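Local coordinates for protein 4-oxalmesaconate hydratase (Pseudomonas putida, PDB 5CGZ) that hydrates the enol form of oxalomesaconic acid to 4-carboxy-4-hydroxy-2-oxoadipic acid, the third step of gallate degradation, as a zinc-dependent hexameric enzyme, at residues 2-13 with 102-113; 127-138 with 149-157. All blocks are in the same frame, centred on the assembly; numbering follows the deposited sequence. Where two conformers were deposited one is given.

Both contacts are largely buried and meet at one sheet. Contact 1 lies about 7 Å from the centre of the chain and joins the neighbouring parallel strands 3-8 and 110-112, so backbone hydrogen bonds carry its middle and polar side chains its two ends, one of them at the zinc. Contact 2, about 13 Å from that centre, lays helix 122-138 over the next strand, 154-157, and its bonds join Arg134 and Gln138 to loop carbonyls and a loop N-H to Ala137 O. The two touch directly: Tyr102 OH of contact 1 lies 2.7 Å from Ala130 O of contact 2, a probable hydrogen bond, and both reach the second subunit.

Contact 1: 2-13 with 102-113; sequences KSALVVSAHSAD and YRRVQPEFVLSH. With ZN (zinc ion), chain C.
Leu5 and Leu111 lie at the middle of a parallel strand pair. The backbone ladder runs Glu108 N to Ser3 O, Leu5 N to Phe109 O, Leu111 N to Leu5 O (2.9 Å) and Val7 N to Leu111 O (2.8 Å). The Ser112 hydroxyl extends it, OG giving a hydrogen bond to Val7 O; in one of two conformers Ser3 OG comes close to Val105 O at the end of helix 92-105, a doubtful bond. Lys2 bends at its last two torsions to bring NZ onto the syn lone pair of Glu108 OE2 (2.8 Å), a salt bridge at the exposed end; Glu108 OE1 also bonds Tyr30. Apolar contacts line the sheet. Ala4 CB sits over the centre of the Phe109 ring, 3.5 Å from its centroid, and Leu5 CD2 lies over a face of Tyr102, offset toward the rim, while Leu5 CB meets Pro107 CB. At the other end, Ala9 N donates an almost straight bond to His113 NE2 (2.9 Å, 170°), and Asp13 CG stands at the edge of that imidazole, 3.3 Å from His113 CE1, its carboxylate plane perpendicular to the ring. With an alanine at His113, Ala9 N is likely to lose its acceptor and a gap to open beside the Asp13 carboxylate. Zinc is bound by His10 ND1 (2.1 Å), Asp13 OD1 (2.0 Å) and a water, with Glu44 and His123 completing the site; Arg17 pairs with Asp13 OD2. The turn after strand 3-8, running into helix 13-27, carries His10 and Asp13; such placing of metal ligands after the first parallel strand is characteristic of the Rossmann-like fold of the MshB deacetylase (PIG-L) family, and here it supplies two of the four protein ligands of the zinc.

Contact 2: 127-138 with 149-157; sequences MHLAQEARIIAQ and VGAPPVYAF
Pro152 O is gripped side-on by two nitrogens of Arg134: NE at 2.8 Å, in the carbonyl plane, and NH2 at 3.0 Å, well above that plane. Both bonds are bent, since one oxygen serves two N-H groups of the same guanidinium. The arginine reaches it with CG anti to the backbone N (chi1 177°) and the chain extended as far as NE, running past Val154 in the opposite direction; Arg134 CD packs 3.4 Å from Val154 CG2, and the Pro152 ring lies alongside NE. Tyr102 and Phe232 pack against the same arginine. Farther along the helix, Gln138 NE2 donates to Gly150 O (2.8 Å), which lies near the plane of the amide. Val149 N makes a nearly linear bond to Ala137 O (3.0 Å, 178°), arriving from above the carbonyl plane, and Arg103 NE also donates to that oxygen. Toward the start of 127-138 the contact turns apolar. Met127, bent at chi2 and chi3, meets Val154 tip to tip, its CE 3.8 Å from Val154 CG1, and the same methyl touches Ala156 CB. Gln131 NE2 makes a weak hydrogen bond to Met127 SD, which would favour this placing of the thioether. The segment 127-138 runs almost antiparallel to strand 154-157 (172°). Every hydrogen bond between the helix and 149-157 falls in the loop that leads into strand 154-157, consistent with Arg134, Gln138 and Ala137 O holding the path of the returning chain while apolar contacts pack the helix on the strand.

Contact 1: 2-13 with 102-113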
loop_
_atom_site.group_PDB
_atom_site.type_symbol
_atom_site.label_atom_id
_atom_site.label_comp_id
_atom_site.label_asym_id
_atom_site.label_seq_id
_atom_site.Cartn_x
_atom_site.Cartn_y
_atom_site.Cartn_z
ATOM N N LYS A 2 -22.141 -14.670 -27.745
ATOM C CA LYS A 2 -21.465 -14.166 -26.558
ATOM C C LYS A 2 -20.322 -15.116 -26.220
ATOM O O LYS A 2 -20.465 -16.338 -26.329
ATOM C CB LYS A 2 -22.444 -14.032 -25.388
ATOM C CG LYS A 2 -23.503 -12.949 -25.594
ATOM C CD LYS A 2 -24.686 -13.138 -24.657
ATOM C CE LYS A 2 -24.312 -12.836 -23.224
ATOM N NZ LYS A 2 -23.808 -11.429 -23.102
ATOM N N SER A 3 -19.193 -14.555 -25.803
ATOM C CA SER A 3 -18.011 -15.364 -25.530
ATOM C C SER A 3 -17.193 -14.791 -24.373
ATOM O O SER A 3 -17.383 -13.642 -23.975
ATOM C CB SER A 3 -17.149 -15.457 -26.786
ATOM O OG SER A 3 -16.578 -14.189 -27.073
ATOM N N ALA A 4 -16.285 -15.600 -23.836
ATOM C CA ALA A 4 -15.362 -15.136 -22.800
ATOM C C ALA A 4 -14.147 -16.050 -22.770
ATOM O O ALA A 4 -14.170 -17.156 -23.322
ATOM C CB ALA A 4 -16.049 -15.081 -21.415
ATOM N N LEU A 5 -13.088 -15.584 -22.118
ATOM C CA LEU A 5 -11.779 -16.203 -22.223
ATOM C C LEU A 5 -11.159 -16.463 -20.855
ATOM O O LEU A 5 -11.219 -15.613 -19.955
ATOM C CB LEU A 5 -10.848 -15.304 -23.053
ATOM C CG LEU A 5 -9.395 -15.764 -23.187
ATOM C CD1 LEU A 5 -9.325 -17.049 -24.024
ATOM C CD2 LEU A 5 -8.524 -14.662 -23.795
ATOM N N VAL A 6 -10.555 -17.632 -20.705
ATOM C CA VAL A 6 -9.799 -17.946 -19.502
ATOM C C VAL A 6 -8.360 -18.244 -19.908
ATOM O O VAL A 6 -8.124 -19.080 -20.780
ATOM C CB VAL A 6 -10.411 -19.144 -18.743
ATOM C CG1 VAL A 6 -9.571 -19.504 -17.511
ATOM C CG2 VAL A 6 -11.843 -18.829 -18.356
ATOM N N VAL A 7 -7.402 -17.538 -19.312
ATOM C CA VAL A 7 -5.987 -17.818 -19.573
ATOM C C VAL A 7 -5.331 -18.483 -18.361
ATOM O O VAL A 7 -5.104 -17.850 -17.326
ATOM C CB VAL A 7 -5.216 -16.554 -19.941
ATOM C CG1 VAL A 7 -3.768 -16.902 -20.284
ATOM C CG2 VAL A 7 -5.890 -15.865 -21.117
ATOM N N SER A 8 -5.036 -19.767 -18.523
ATOM C CA SER A 8 -4.556 -20.639 -17.460
ATOM C C SER A 8 -3.058 -20.918 -17.640
ATOM O O SER A 8 -2.648 -21.374 -18.708
ATOM C CB SER A 8 -5.377 -21.936 -17.492
ATOM O OG SER A 8 -5.053 -22.814 -16.443
ATOM N N ALA A 9 -2.229 -20.635 -16.634
ATOM C CA ALA A 9 -0.783 -20.860 -16.792
ATOM C C ALA A 9 -0.466 -22.345 -17.005
ATOM O O ALA A 9 0.316 -22.719 -17.881
ATOM C CB ALA A 9 -0.016 -20.341 -15.587
ATOM N N HIS A 10 -1.083 -23.174 -16.176
ATOM C CA HIS A 10 -0.918 -24.616 -16.227
ATOM C C HIS A 10 -2.294 -25.214 -16.470
ATOM O O HIS A 10 -3.299 -24.607 -16.108
ATOM C CB HIS A 10 -0.305 -25.120 -14.924
ATOM C CG HIS A 10 0.877 -24.313 -14.476
ATOM N ND1 HIS A 10 0.855 -23.514 -13.349
ATOM C CD2 HIS A 10 2.106 -24.154 -15.024
ATOM C CE1 HIS A 10 2.026 -22.917 -13.212
ATOM N NE2 HIS A 10 2.803 -23.285 -14.218
ATOM N N SER A 11 -2.345 -26.401 -17.058
ATOM C CA SER A 11 -3.617 -26.957 -17.515
ATOM C C SER A 11 -4.661 -27.144 -16.403
ATOM O O SER A 11 -5.845 -27.004 -16.665
ATOM C CB SER A 11 -3.380 -28.290 -18.246
ATOM O OG SER A 11 -2.671 -29.220 -17.443
ATOM N N ALA A 12 -4.245 -27.421 -15.168
ATOM C CA ALA A 12 -5.220 -27.672 -14.096
ATOM C C ALA A 12 -5.827 -26.399 -13.484
ATOM O O ALA A 12 -6.900 -26.431 -12.872
ATOM C CB ALA A 12 -4.584 -28.514 -12.993
ATOM N N ASP A 13 -5.145 -25.277 -13.654
ATOM C CA ASP A 13 -5.547 -24.063 -12.963
ATOM C C ASP A 13 -6.972 -23.610 -13.260
ATOM O O ASP A 13 -7.676 -23.186 -12.348
ATOM C CB ASP A 13 -4.564 -22.943 -13.287
ATOM C CG ASP A 13 -3.296 -23.049 -12.468
ATOM O OD1 ASP A 13 -2.198 -23.122 -13.055
ATOM O OD2 ASP A 13 -3.413 -23.059 -11.223
ATOM N N TYR A 102 -7.616 -13.593 -28.854
ATOM C CA TYR A 102 -8.513 -12.485 -28.519
ATOM C C TYR A 102 -9.302 -12.020 -29.736
ATOM O O TYR A 102 -10.513 -11.807 -29.659
ATOM C CB TYR A 102 -7.734 -11.293 -27.957
ATOM C CG TYR A 102 -7.528 -11.270 -26.450
ATOM C CD1 TYR A 102 -8.473 -10.689 -25.607
ATOM C CD2 TYR A 102 -6.360 -11.774 -25.877
ATOM C CE1 TYR A 102 -8.274 -10.637 -24.220
ATOM C CE2 TYR A 102 -6.147 -11.723 -24.490
ATOM C CZ TYR A 102 -7.110 -11.155 -23.673
ATOM O OH TYR A 102 -6.908 -11.104 -22.311
ATOM N N ARG A 103 -8.602 -11.832 -30.853
ATOM C CA ARG A 103 -9.243 -11.343 -32.074
ATOM C C ARG A 103 -10.313 -12.333 -32.562
ATOM O O ARG A 103 -11.365 -11.931 -33.052
ATOM C CB ARG A 103 -8.192 -11.091 -33.164
ATOM C CG ARG A 103 -7.320 -9.841 -32.952
ATOM C CD ARG A 103 -8.078 -8.595 -33.339
ATOM N NE ARG A 103 -7.364 -7.343 -33.094
ATOM C CZ ARG A 103 -6.539 -6.753 -33.959
ATOM N NH1 ARG A 103 -6.284 -7.315 -35.139
ATOM N NH2 ARG A 103 -5.961 -5.595 -33.639
ATOM N N ARG A 104 -10.052 -13.624 -32.400
ATOM C CA ARG A 104 -10.989 -14.659 -32.835
ATOM C C ARG A 104 -12.169 -14.827 -31.872
ATOM O O ARG A 104 -13.320 -14.920 -32.286
ATOM C CB ARG A 104 -10.252 -15.992 -32.991
ATOM C CG ARG A 104 -11.123 -17.136 -33.462
ATOM C CD ARG A 104 -10.329 -18.435 -33.557
ATOM N NE ARG A 104 -10.123 -19.069 -32.254
ATOM C CZ ARG A 104 -8.932 -19.233 -31.678
ATOM N NH1 ARG A 104 -7.828 -18.805 -32.285
ATOM N NH2 ARG A 104 -8.844 -19.828 -30.493
ATOM N N VAL A 105 -11.881 -14.863 -30.579
ATOM C CA VAL A 105 -12.911 -15.119 -29.584
ATOM C C VAL A 105 -13.744 -13.870 -29.266
ATOM O O VAL A 105 -14.937 -13.970 -28.973
ATOM C CB VAL A 105 -12.279 -15.669 -28.282
ATOM C CG1 VAL A 105 -13.317 -15.719 -27.154
ATOM C CG2 VAL A 105 -11.664 -17.044 -28.536
ATOM N N GLN A 106 -13.115 -12.699 -29.335
ATOM C CA GLN A 106 -13.770 -11.444 -28.955
ATOM C C GLN A 106 -14.456 -11.550 -27.583
ATOM O O GLN A 106 -15.651 -11.287 -27.451
ATOM C CB GLN A 106 -14.787 -11.038 -30.027
ATOM C CG GLN A 106 -14.163 -10.715 -31.393
ATOM C CD GLN A 106 -13.546 -9.325 -31.437
ATOM O OE1 GLN A 106 -13.934 -8.440 -30.676
ATOM N NE2 GLN A 106 -12.574 -9.133 -32.324
ATOM N N PRO A 107 -13.699 -11.937 -26.549
ATOM C CA PRO A 107 -14.328 -12.235 -25.251
ATOM C C PRO A 107 -14.962 -11.014 -24.578
ATOM O O PRO A 107 -14.475 -9.890 -24.741
ATOM C CB PRO A 107 -13.162 -12.772 -24.416
ATOM C CG PRO A 107 -11.939 -12.103 -25.011
ATOM C CD PRO A 107 -12.225 -12.021 -26.497
ATOM N N GLU A 108 -16.040 -11.242 -23.827
ATOM C CA GLU A 108 -16.682 -10.184 -23.052
ATOM C C GLU A 108 -15.951 -9.932 -21.747
ATOM O O GLU A 108 -16.071 -8.855 -21.159
ATOM C CB GLU A 108 -18.136 -10.529 -22.741
ATOM C CG GLU A 108 -19.083 -10.372 -23.922
ATOM C CD GLU A 108 -20.528 -10.625 -23.521
ATOM O OE1 GLU A 108 -20.851 -10.563 -22.301
ATOM O OE2 GLU A 108 -21.342 -10.894 -24.424
ATOM N N PHE A 109 -15.227 -10.942 -21.277
ATOM C CA PHE A 109 -14.395 -10.783 -20.089
ATOM C C PHE A 109 -13.299 -11.835 -20.102
ATOM O O PHE A 109 -13.370 -12.811 -20.860
ATOM C CB PHE A 109 -15.236 -10.862 -18.797
ATOM C CG PHE A 109 -15.890 -12.209 -18.552
ATOM C CD1 PHE A 109 -15.209 -13.216 -17.878
ATOM C CD2 PHE A 109 -17.196 -12.449 -18.963
ATOM C CE1 PHE A 109 -15.811 -14.450 -17.636
ATOM C CE2 PHE A 109 -17.808 -13.677 -18.724
ATOM C CZ PHE A 109 -17.113 -14.681 -18.063
ATOM N N VAL A 110 -12.275 -11.614 -19.281
ATOM C CA VAL A 110 -11.126 -12.509 -19.211
ATOM C C VAL A 110 -10.826 -12.899 -17.764
ATOM O O VAL A 110 -10.842 -12.052 -16.870
ATOM C CB VAL A 110 -9.875 -11.857 -19.822
ATOM C CG1 VAL A 110 -8.738 -12.873 -19.922
ATOM C CG2 VAL A 110 -10.203 -11.271 -21.184
ATOM N N LEU A 111 -10.553 -14.180 -17.534
ATOM C CA LEU A 111 -10.118 -14.637 -16.215
ATOM C C LEU A 111 -8.681 -15.138 -16.297
ATOM O O LEU A 111 -8.335 -15.892 -17.213
ATOM C CB LEU A 111 -11.027 -15.756 -15.696
ATOM C CG LEU A 111 -12.536 -15.537 -15.748
ATOM C CD1 LEU A 111 -13.247 -16.686 -15.059
ATOM C CD2 LEU A 111 -12.889 -14.215 -15.089
ATOM N N SER A 112 -7.834 -14.719 -15.361
ATOM C CA SER A 112 -6.485 -15.274 -15.290
ATOM C C SER A 112 -5.959 -15.168 -13.854
ATOM O O SER A 112 -6.747 -14.964 -12.923
ATOM C CB SER A 112 -5.550 -14.578 -16.291
ATOM O OG SER A 112 -4.364 -15.338 -16.490
ATOM N N HIS A 113 -4.643 -15.298 -13.679
ATOM C CA HIS A 113 -4.031 -15.397 -12.340
ATOM C C HIS A 113 -3.771 -14.045 -11.668
ATOM O O HIS A 113 -3.770 -13.010 -12.324
ATOM C CB HIS A 113 -2.698 -16.155 -12.419
ATOM C CG HIS A 113 -2.822 -17.562 -12.910
ATOM N ND1 HIS A 113 -2.891 -18.648 -12.056
ATOM C CD2 HIS A 113 -2.865 -18.075 -14.160
ATOM C CE1 HIS A 113 -2.981 -19.759 -12.761
ATOM N NE2 HIS A 113 -2.965 -19.440 -14.046
HETATM ZN ZN ZN C . -0.585 -23.298 -11.891
HETATM O O HOH W 1 -18.446 -11.852 -27.207
HETATM O O HOH W 2 -1.239 -24.408 -9.758
#

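Contact 2: 127-138 with 149-157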
loop_
_atom_site.group_PDB
_atom_site.type_symbol
_atom_site.label_atom_id
_atom_site.label_comp_id
_atom_site.label_asym_id
_atom_site.label_seq_id
_atom_site.Cartn_x
_atom_site.Cartn_y
_atom_site.Cartn_z
ATOM N N MET A 127 -0.905 -13.939 -16.402
ATOM C CA MET A 127 -1.797 -12.782 -16.352
ATOM C C MET A 127 -1.213 -11.597 -17.135
ATOM O O MET A 127 -1.954 -10.859 -17.792
ATOM C CB MET A 127 -2.098 -12.387 -14.900
ATOM C CG MET A 127 -2.873 -11.067 -14.758
ATOM S SD MET A 127 -4.469 -11.018 -15.615
ATOM C CE MET A 127 -5.631 -11.333 -14.271
ATOM N N HIS A 128 0.107 -11.418 -17.087
ATOM C CA HIS A 128 0.741 -10.356 -17.870
ATOM C C HIS A 128 0.581 -10.602 -19.372
ATOM O O HIS A 128 0.337 -9.662 -20.131
ATOM C CB HIS A 128 2.224 -10.219 -17.510
ATOM C CG HIS A 128 2.462 -9.335 -16.327
ATOM N ND1 HIS A 128 3.241 -9.712 -15.254
ATOM C CD2 HIS A 128 2.000 -8.094 -16.040
ATOM C CE1 HIS A 128 3.256 -8.737 -14.361
ATOM N NE2 HIS A 128 2.510 -7.746 -14.813
ATOM N N LEU A 129 0.705 -11.864 -19.790
ATOM C CA LEU A 129 0.430 -12.239 -21.180
ATOM C C LEU A 129 -1.010 -11.915 -21.552
ATOM O O LEU A 129 -1.277 -11.302 -22.586
ATOM C CB LEU A 129 0.698 -13.727 -21.408
ATOM C CG LEU A 129 2.161 -14.072 -21.657
ATOM C CD1 LEU A 129 2.370 -15.582 -21.587
ATOM C CD2 LEU A 129 2.593 -13.516 -23.015
ATOM N N ALA A 130 -1.935 -12.336 -20.692
ATOM C CA ALA A 130 -3.353 -12.102 -20.918
ATOM C C ALA A 130 -3.639 -10.613 -21.080
ATOM O O ALA A 130 -4.362 -10.211 -21.987
ATOM C CB ALA A 130 -4.184 -12.687 -19.765
ATOM N N GLN A 131 -3.061 -9.790 -20.207
ATOM C CA GLN A 131 -3.345 -8.362 -20.255
ATOM C C GLN A 131 -2.686 -7.680 -21.443
ATOM O O GLN A 131 -3.326 -6.873 -22.124
ATOM C CB GLN A 131 -2.916 -7.677 -18.955
ATOM C CG GLN A 131 -3.853 -7.989 -17.805
ATOM C CD GLN A 131 -3.546 -7.175 -16.558
ATOM O OE1 GLN A 131 -3.108 -6.031 -16.640
ATOM N NE2 GLN A 131 -3.794 -7.762 -15.395
ATOM N N GLU A 132 -1.418 -7.991 -21.702
ATOM C CA GLU A 132 -0.745 -7.314 -22.799
ATOM C C GLU A 132 -1.330 -7.770 -24.145
ATOM O O GLU A 132 -1.515 -6.948 -25.044
ATOM C CB GLU A 132 0.778 -7.532 -22.767
ATOM C CG GLU A 132 1.479 -6.557 -23.741
ATOM C CD GLU A 132 2.996 -6.613 -23.703
ATOM O OE1 GLU A 132 3.550 -7.577 -23.138
ATOM O OE2 GLU A 132 3.635 -5.680 -24.248
ATOM N N ALA A 133 -1.641 -9.063 -24.283
ATOM C CA ALA A 133 -2.238 -9.555 -25.535
ATOM C C ALA A 133 -3.581 -8.873 -25.804
ATOM O O ALA A 133 -3.924 -8.561 -26.953
ATOM C CB ALA A 133 -2.416 -11.070 -25.499
ATOM N N ARG A 134 -4.342 -8.649 -24.738
ATOM C CA ARG A 134 -5.602 -7.925 -24.833
ATOM C C ARG A 134 -5.406 -6.530 -25.431
ATOM O O ARG A 134 -6.173 -6.094 -26.302
ATOM C CB ARG A 134 -6.239 -7.825 -23.443
ATOM C CG ARG A 134 -7.539 -7.042 -23.347
ATOM C CD ARG A 134 -8.018 -7.127 -21.892
ATOM N NE ARG A 134 -9.081 -6.183 -21.553
ATOM C CZ ARG A 134 -8.899 -4.881 -21.329
ATOM N NH1 ARG A 134 -7.690 -4.333 -21.430
ATOM N NH2 ARG A 134 -9.941 -4.124 -21.013
ATOM N N ILE A 135 -4.382 -5.825 -24.957
ATOM C CA ILE A 135 -4.106 -4.481 -25.447
ATOM C C ILE A 135 -3.612 -4.508 -26.905
ATOM O O ILE A 135 -4.023 -3.672 -27.713
ATOM C CB ILE A 135 -3.078 -3.763 -24.547
ATOM C CG1 ILE A 135 -3.674 -3.530 -23.145
ATOM C CG2 ILE A 135 -2.631 -2.446 -25.184
ATOM C CD1 ILE A 135 -2.654 -3.154 -22.083
ATOM N N ILE A 136 -2.738 -5.456 -27.243
ATOM C CA ILE A 136 -2.301 -5.609 -28.635
ATOM C C ILE A 136 -3.520 -5.786 -29.543
ATOM O O ILE A 136 -3.613 -5.165 -30.605
ATOM C CB ILE A 136 -1.351 -6.814 -28.832
ATOM C CG1 ILE A 136 -0.107 -6.684 -27.941
ATOM C CG2 ILE A 136 -0.963 -6.967 -30.326
ATOM C CD1 ILE A 136 0.634 -5.378 -28.109
ATOM N N ALA A 137 -4.465 -6.612 -29.094
ATOM C CA ALA A 137 -5.670 -6.908 -29.875
ATOM C C ALA A 137 -6.600 -5.694 -30.013
ATOM O O ALA A 137 -7.485 -5.669 -30.879
ATOM C CB ALA A 137 -6.417 -8.079 -29.253
ATOM N N GLN A 138 -6.397 -4.689 -29.163
ATOM C CA GLN A 138 -7.124 -3.426 -29.286
ATOM C C GLN A 138 -6.566 -2.510 -30.385
ATOM O O GLN A 138 -7.238 -1.576 -30.820
ATOM C CB GLN A 138 -7.089 -2.661 -27.959
ATOM C CG GLN A 138 -7.842 -3.300 -26.796
ATOM C CD GLN A 138 -7.641 -2.508 -25.507
ATOM O OE1 GLN A 138 -6.587 -1.894 -25.315
ATOM N NE2 GLN A 138 -8.647 -2.514 -24.622
ATOM N N VAL A 149 -10.434 -5.714 -30.675
ATOM C CA VAL A 149 -11.056 -6.025 -29.396
ATOM C C VAL A 149 -11.465 -4.723 -28.695
ATOM O O VAL A 149 -10.821 -3.682 -28.887
ATOM C CB VAL A 149 -10.085 -6.851 -28.525
ATOM C CG1 VAL A 149 -10.366 -6.673 -27.050
ATOM C CG2 VAL A 149 -10.135 -8.320 -28.940
ATOM N N GLY A 150 -12.537 -4.771 -27.906
ATOM C CA GLY A 150 -12.967 -3.612 -27.130
ATOM C C GLY A 150 -12.229 -3.536 -25.796
ATOM O O GLY A 150 -10.998 -3.567 -25.763
ATOM N N ALA A 151 -12.976 -3.457 -24.695
ATOM C CA ALA A 151 -12.370 -3.388 -23.365
ATOM C C ALA A 151 -13.015 -4.387 -22.415
ATOM O O ALA A 151 -13.647 -3.992 -21.443
ATOM C CB ALA A 151 -12.478 -1.965 -22.796
ATOM N N PRO A 152 -12.868 -5.689 -22.700
ATOM C CA PRO A 152 -13.462 -6.679 -21.793
ATOM C C PRO A 152 -12.823 -6.591 -20.414
ATOM O O PRO A 152 -11.602 -6.483 -20.326
ATOM C CB PRO A 152 -13.144 -8.026 -22.465
ATOM C CG PRO A 152 -11.922 -7.737 -23.323
ATOM C CD PRO A 152 -12.100 -6.314 -23.795
ATOM N N PRO A 153 -13.640 -6.599 -19.360
ATOM C CA PRO A 153 -13.110 -6.674 -17.994
ATOM C C PRO A 153 -12.147 -7.850 -17.835
ATOM O O PRO A 153 -12.325 -8.901 -18.452
ATOM C CB PRO A 153 -14.366 -6.867 -17.133
ATOM C CG PRO A 153 -15.469 -6.206 -17.934
ATOM C CD PRO A 153 -15.111 -6.467 -19.392
ATOM N N VAL A 154 -11.110 -7.654 -17.033
ATOM C CA VAL A 154 -10.164 -8.713 -16.720
ATOM C C VAL A 154 -10.213 -8.961 -15.206
ATOM O O VAL A 154 -10.265 -8.013 -14.424
ATOM C CB VAL A 154 -8.734 -8.341 -17.154
ATOM C CG1 VAL A 154 -7.745 -9.451 -16.771
ATOM C CG2 VAL A 154 -8.679 -8.053 -18.658
ATOM N N TYR A 155 -10.214 -10.225 -14.802
ATOM C CA TYR A 155 -10.260 -10.579 -13.387
ATOM C C TYR A 155 -9.177 -11.576 -13.046
ATOM O O TYR A 155 -8.886 -12.470 -13.839
ATOM C CB TYR A 155 -11.604 -11.208 -13.004
ATOM C CG TYR A 155 -12.845 -10.404 -13.318
ATOM C CD1 TYR A 155 -13.461 -10.507 -14.564
ATOM C CD2 TYR A 155 -13.429 -9.581 -12.358
ATOM C CE1 TYR A 155 -14.612 -9.792 -14.857
ATOM C CE2 TYR A 155 -14.592 -8.859 -12.637
ATOM C CZ TYR A 155 -15.177 -8.975 -13.893
ATOM O OH TYR A 155 -16.330 -8.282 -14.198
ATOM N N ALA A 156 -8.611 -11.453 -11.851
ATOM C CA ALA A 156 -7.738 -12.489 -11.319
ATOM C C ALA A 156 -8.576 -13.421 -10.464
ATOM O O ALA A 156 -9.236 -12.966 -9.519
ATOM C CB ALA A 156 -6.599 -11.884 -10.507
ATOM N N PHE A 157 -8.586 -14.713 -10.801
ATOM C CA PHE A 157 -9.288 -15.675 -9.957
ATOM C C PHE A 157 -8.398 -16.016 -8.748
ATOM O O PHE A 157 -7.262 -15.532 -8.646
ATOM C CB PHE A 157 -9.712 -16.938 -10.744
ATOM C CG PHE A 157 -8.669 -17.475 -11.698
ATOM C CD1 PHE A 157 -7.355 -17.680 -11.291
ATOM C CD2 PHE A 157 -9.024 -17.820 -13.005
ATOM C CE1 PHE A 157 -6.402 -18.200 -12.183
ATOM C CE2 PHE A 157 -8.092 -18.337 -13.889
ATOM C CZ PHE A 157 -6.777 -18.525 -13.483
#